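Local coordinates for protein Lv-ranaspumin (Lv-RSN-1) (Leptodactylus vastus, PDB 4K82) that probably acts as a surfactant that lowers surface tension and stabilises the foam nest in which the frog lays its eggs, at residues Val31-Gly43 with Thr89-Lys101. Numbering follows the deposited sequence.
Sequences VELAVIICAYQNG and TGDIIQGLYKLLK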
loop_
_atom_site.group_PDB
_atom_site.type_symbol
_atom_site.label_atom_id
_atom_site.label_comp_id
_atom_site.label_asym_id
_atom_site.label_seq_id
_atom_site.Cartn_x
_atom_site.Cartn_y
_atom_site.Cartn_z
ATOM N N VAL A 31 -6.391 -0.810 -4.599
ATOM C CA VAL A 31 -5.331 -1.009 -3.614
ATOM C C VAL A 31 -4.360 0.168 -3.592
ATOM O O VAL A 31 -4.019 0.684 -2.522
ATOM C CB VAL A 31 -4.573 -2.327 -3.883
ATOM C CG1 VAL A 31 -3.268 -2.380 -3.091
ATOM C CG2 VAL A 31 -5.469 -3.527 -3.559
ATOM N N GLU A 32 -3.960 0.642 -4.775
ATOM C CA GLU A 32 -2.998 1.732 -4.855
ATOM C C GLU A 32 -3.578 3.036 -4.311
ATOM O O GLU A 32 -2.873 3.812 -3.658
ATOM C CB GLU A 32 -2.526 1.921 -6.297
ATOM C CG GLU A 32 -1.710 0.742 -6.817
ATOM C CD GLU A 32 -1.274 0.922 -8.256
ATOM O OE1 GLU A 32 -2.145 1.194 -9.111
ATOM O OE2 GLU A 32 -0.062 0.794 -8.528
ATOM N N LEU A 33 -4.859 3.282 -4.594
ATOM C CA LEU A 33 -5.515 4.481 -4.097
ATOM C C LEU A 33 -5.640 4.426 -2.588
ATOM O O LEU A 33 -5.489 5.450 -1.922
ATOM C CB LEU A 33 -6.902 4.679 -4.725
ATOM C CG LEU A 33 -6.869 5.001 -6.215
ATOM C CD1 LEU A 33 -8.297 5.163 -6.732
ATOM C CD2 LEU A 33 -6.039 6.256 -6.484
ATOM N N ALA A 34 -5.936 3.241 -2.051
ATOM C CA ALA A 34 -6.078 3.088 -0.606
ATOM C C ALA A 34 -4.753 3.421 0.077
ATOM O O ALA A 34 -4.726 4.098 1.098
ATOM C CB ALA A 34 -6.531 1.671 -0.252
ATOM N N VAL A 35 -3.651 2.952 -0.494
ATOM C CA VAL A 35 -2.333 3.261 0.042
ATOM C C VAL A 35 -2.077 4.763 0.068
ATOM O O VAL A 35 -1.668 5.309 1.088
ATOM C CB VAL A 35 -1.230 2.566 -0.765
ATOM C CG1 VAL A 35 0.138 3.060 -0.327
ATOM C CG2 VAL A 35 -1.351 1.045 -0.626
ATOM N N ILE A 36 -2.341 5.431 -1.049
ATOM C CA ILE A 36 -2.140 6.872 -1.140
ATOM C C ILE A 36 -3.015 7.646 -0.162
ATOM O O ILE A 36 -2.526 8.491 0.588
ATOM C CB ILE A 36 -2.408 7.341 -2.562
ATOM C CG1 ILE A 36 -1.357 6.732 -3.484
ATOM C CG2 ILE A 36 -2.369 8.872 -2.646
ATOM C CD1 ILE A 36 -1.708 6.865 -4.961
ATOM N N ILE A 37 -4.305 7.332 -0.161
ATOM C CA ILE A 37 -5.242 8.001 0.731
ATOM C C ILE A 37 -4.869 7.788 2.201
ATOM O O ILE A 37 -4.827 8.722 2.997
ATOM C CB ILE A 37 -6.680 7.511 0.472
ATOM C CG1 ILE A 37 -7.188 8.094 -0.853
ATOM C CG2 ILE A 37 -7.604 7.957 1.591
ATOM C CD1 ILE A 37 -8.345 7.307 -1.454
ATOM N N CYS A 38 -4.557 6.561 2.565
ATOM C CA CYS A 38 -4.276 6.305 3.962
ATOM C C CYS A 38 -2.907 6.833 4.383
ATOM O O CYS A 38 -2.725 7.228 5.525
ATOM C CB CYS A 38 -4.495 4.827 4.286
ATOM S SG CYS A 38 -6.239 4.405 4.060
ATOM N N ALA A 39 -1.954 6.880 3.455
ATOM C CA ALA A 39 -0.662 7.475 3.763
ATOM C C ALA A 39 -0.842 8.955 4.062
ATOM O O ALA A 39 -0.310 9.484 5.037
ATOM C CB ALA A 39 0.308 7.285 2.600
ATOM N N TYR A 40 -1.598 9.634 3.208
ATOM C CA TYR A 40 -1.879 11.036 3.440
ATOM C C TYR A 40 -2.571 11.261 4.786
ATOM O O TYR A 40 -2.185 12.149 5.546
ATOM C CB TYR A 40 -2.718 11.622 2.291
ATOM C CG TYR A 40 -2.843 13.114 2.402
ATOM C CD1 TYR A 40 -3.797 13.684 3.233
ATOM C CD2 TYR A 40 -1.985 13.951 1.708
ATOM C CE1 TYR A 40 -3.897 15.060 3.365
ATOM C CE2 TYR A 40 -2.081 15.327 1.834
ATOM C CZ TYR A 40 -3.038 15.867 2.673
ATOM O OH TYR A 40 -3.150 17.238 2.815
ATOM N N GLN A 41 -3.578 10.443 5.086
ATOM C CA GLN A 41 -4.407 10.644 6.271
ATOM C C GLN A 41 -3.687 10.304 7.567
ATOM O O GLN A 41 -4.013 10.867 8.618
ATOM C CB GLN A 41 -5.685 9.808 6.187
ATOM C CG GLN A 41 -6.730 10.298 5.195
ATOM C CD GLN A 41 -7.876 9.324 5.055
ATOM O OE1 GLN A 41 -7.711 8.110 5.256
ATOM N NE2 GLN A 41 -9.034 9.829 4.681
ATOM N N ASN A 42 -2.724 9.388 7.500
ATOM C CA ASN A 42 -2.105 8.855 8.715
ATOM C C ASN A 42 -0.647 9.215 8.950
ATOM O O ASN A 42 -0.160 9.062 10.066
ATOM C CB ASN A 42 -2.267 7.331 8.771
ATOM C CG ASN A 42 -3.705 6.909 8.987
ATOM O OD1 ASN A 42 -4.187 6.886 10.121
ATOM N ND2 ASN A 42 -4.405 6.589 7.904
ATOM N N GLY A 43 0.048 9.684 7.917
ATOM C CA GLY A 43 1.445 10.071 8.047
ATOM C C GLY A 43 1.674 11.101 9.137
ATOM O O GLY A 43 0.888 12.031 9.287
ATOM N N THR A 89 -4.167 19.424 -1.601
ATOM C CA THR A 89 -4.081 17.979 -1.757
ATOM C C THR A 89 -4.964 17.275 -0.735
ATOM O O THR A 89 -5.567 16.241 -1.031
ATOM C CB THR A 89 -2.615 17.513 -1.703
ATOM O OG1 THR A 89 -1.894 18.157 -2.771
ATOM C CG2 THR A 89 -2.513 15.988 -1.891
ATOM N N GLY A 90 -5.088 17.864 0.450
ATOM C CA GLY A 90 -5.935 17.286 1.471
ATOM C C GLY A 90 -7.372 17.218 1.013
ATOM O O GLY A 90 -8.055 16.216 1.236
ATOM N N ASP A 91 -7.824 18.276 0.346
ATOM C CA ASP A 91 -9.178 18.299 -0.179
ATOM C C ASP A 91 -9.377 17.273 -1.278
ATOM O O ASP A 91 -10.456 16.696 -1.382
ATOM C CB ASP A 91 -9.555 19.685 -0.694
ATOM C CG ASP A 91 -9.810 20.668 0.425
ATOM O OD1 ASP A 91 -9.951 20.229 1.591
ATOM O OD2 ASP A 91 -9.886 21.878 0.135
ATOM N N ILE A 92 -8.353 17.073 -2.114
ATOM C CA ILE A 92 -8.422 16.049 -3.147
ATOM C C ILE A 92 -8.543 14.670 -2.511
ATOM O O ILE A 92 -9.382 13.859 -2.901
ATOM C CB ILE A 92 -7.195 16.089 -4.083
ATOM C CG1 ILE A 92 -7.232 17.375 -4.908
ATOM C CG2 ILE A 92 -7.178 14.865 -4.972
ATOM C CD1 ILE A 92 -5.977 17.620 -5.716
ATOM N N ILE A 93 -7.715 14.422 -1.506
ATOM C CA ILE A 93 -7.717 13.122 -0.846
ATOM C C ILE A 93 -9.065 12.835 -0.179
ATOM O O ILE A 93 -9.615 11.738 -0.325
ATOM C CB ILE A 93 -6.559 13.014 0.161
ATOM C CG1 ILE A 93 -5.206 13.029 -0.559
ATOM C CG2 ILE A 93 -6.716 11.757 1.055
ATOM C CD1 ILE A 93 -4.854 11.736 -1.303
ATOM N N GLN A 94 -9.612 13.825 0.522
ATOM C CA GLN A 94 -10.882 13.621 1.213
ATOM C C GLN A 94 -12.018 13.464 0.207
ATOM O O GLN A 94 -12.876 12.591 0.363
ATOM C CB GLN A 94 -11.167 14.754 2.204
ATOM C CG GLN A 94 -10.215 14.767 3.399
ATOM C CD GLN A 94 -10.231 13.458 4.196
ATOM O OE1 GLN A 94 -9.283 12.671 4.143
ATOM N NE2 GLN A 94 -11.310 13.229 4.942
ATOM N N GLY A 95 -12.000 14.291 -0.838
ATOM C CA GLY A 95 -12.962 14.178 -1.921
ATOM C C GLY A 95 -12.915 12.832 -2.619
ATOM O O GLY A 95 -13.948 12.207 -2.895
ATOM N N LEU A 96 -11.699 12.369 -2.893
ATOM C CA LEU A 96 -11.508 11.098 -3.557
ATOM C C LEU A 96 -12.029 9.964 -2.681
ATOM O O LEU A 96 -12.715 9.055 -3.159
ATOM C CB LEU A 96 -10.025 10.896 -3.886
ATOM C CG LEU A 96 -9.716 9.611 -4.635
ATOM C CD1 LEU A 96 -10.556 9.567 -5.909
ATOM C CD2 LEU A 96 -8.235 9.562 -4.949
ATOM N N TYR A 97 -11.713 10.023 -1.390
ATOM C CA TYR A 97 -12.167 8.998 -0.465
ATOM C C TYR A 97 -13.703 8.916 -0.454
ATOM O O TYR A 97 -14.268 7.837 -0.602
ATOM C CB TYR A 97 -11.606 9.276 0.933
ATOM C CG TYR A 97 -11.983 8.249 1.975
ATOM C CD1 TYR A 97 -11.857 6.891 1.721
ATOM C CD2 TYR A 97 -12.466 8.644 3.210
ATOM C CE1 TYR A 97 -12.201 5.956 2.679
ATOM C CE2 TYR A 97 -12.811 7.719 4.172
ATOM C CZ TYR A 97 -12.673 6.382 3.903
ATOM O OH TYR A 97 -13.022 5.470 4.873
ATOM N N LYS A 98 -14.362 10.059 -0.288
ATOM C CA LYS A 98 -15.826 10.119 -0.333
ATOM C C LYS A 98 -16.370 9.587 -1.656
ATOM O O LYS A 98 -17.337 8.815 -1.676
ATOM C CB LYS A 98 -16.324 11.549 -0.095
ATOM C CG LYS A 98 -15.947 12.131 1.263
ATOM C CD LYS A 98 -16.525 13.536 1.442
ATOM C CE LYS A 98 -15.649 14.415 2.341
ATOM N NZ LYS A 98 -15.783 14.123 3.803
ATOM N N LEU A 99 -15.737 9.988 -2.756
ATOM C CA LEU A 99 -16.140 9.517 -4.075
ATOM C C LEU A 99 -16.056 7.990 -4.176
ATOM O O LEU A 99 -16.965 7.345 -4.712
ATOM C CB LEU A 99 -15.283 10.171 -5.170
ATOM C CG LEU A 99 -15.641 9.813 -6.609
ATOM C CD1 LEU A 99 -17.086 10.179 -6.911
ATOM C CD2 LEU A 99 -14.693 10.502 -7.585
ATOM N N LEU A 100 -14.965 7.413 -3.672
ATOM C CA LEU A 100 -14.781 5.971 -3.747
ATOM C C LEU A 100 -15.918 5.252 -3.027
ATOM O O LEU A 100 -16.441 4.259 -3.518
ATOM C CB LEU A 100 -13.420 5.544 -3.180
ATOM C CG LEU A 100 -12.212 5.899 -4.047
ATOM C CD1 LEU A 100 -10.923 5.446 -3.374
ATOM C CD2 LEU A 100 -12.327 5.267 -5.438
ATOM N N LYS A 101 -16.327 5.788 -1.883
ATOM C CA LYS A 101 -17.433 5.205 -1.135
ATOM C C LYS A 101 -18.754 5.345 -1.896
ATOM O O LYS A 101 -19.577 4.432 -1.889
ATOM C CB LYS A 101 -17.515 5.824 0.260
ATOM C CG LYS A 101 -16.281 5.552 1.107
ATOM C CD LYS A 101 -16.161 6.543 2.256
ATOM C CE LYS A 101 -17.215 6.312 3.331
ATOM N NZ LYS A 101 -16.765 5.351 4.381
#
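L33 opens the contact with its two methyls divided between neighbours one helical turn apart: CD2 lies 4.3 Å from CD2 of L96, while CD1 faces CD2 of L100. Three residues on, I36 contributes through CG2 alone, meeting CD1 of I93 with the two side chains crossing at about a right angle. I37 is a knob in the hole formed by I93, L96, Y97 and L100. Its CD1 ends 3.7 Å from CD1 of L100, and its CG2, the branch anti to the backbone N, packs against CG2 of I93. I93 returns the insertion among I36, I37, Y40 and Q41, so the packing is reciprocal knobs-into-holes; the axes of segments 31-42 and 89-101 come within 10.0 Å and run at 132°, a steeply splayed antiparallel crossing within an all-helical part of the chain. Helix 14-24 backs L96 and L100, and the disulfide from C38 to C114 ties helix 29-42 to helix 107-121. The Y40 ring takes CG1 of I93 over one face as a CH-pi contact, 4.1 Å from the ring centroid, and its OH reaches 3.1 Å from CA of G90. With an alanine here, I93 would probably lose its aromatic cover and a gap would open beside G90 and T89. Q41, extended beyond CG, donates from NE2 to OE1 of Q94 at 2.9 Å; the bond is nearly straight (177°), although the amide planes are turned 46° apart.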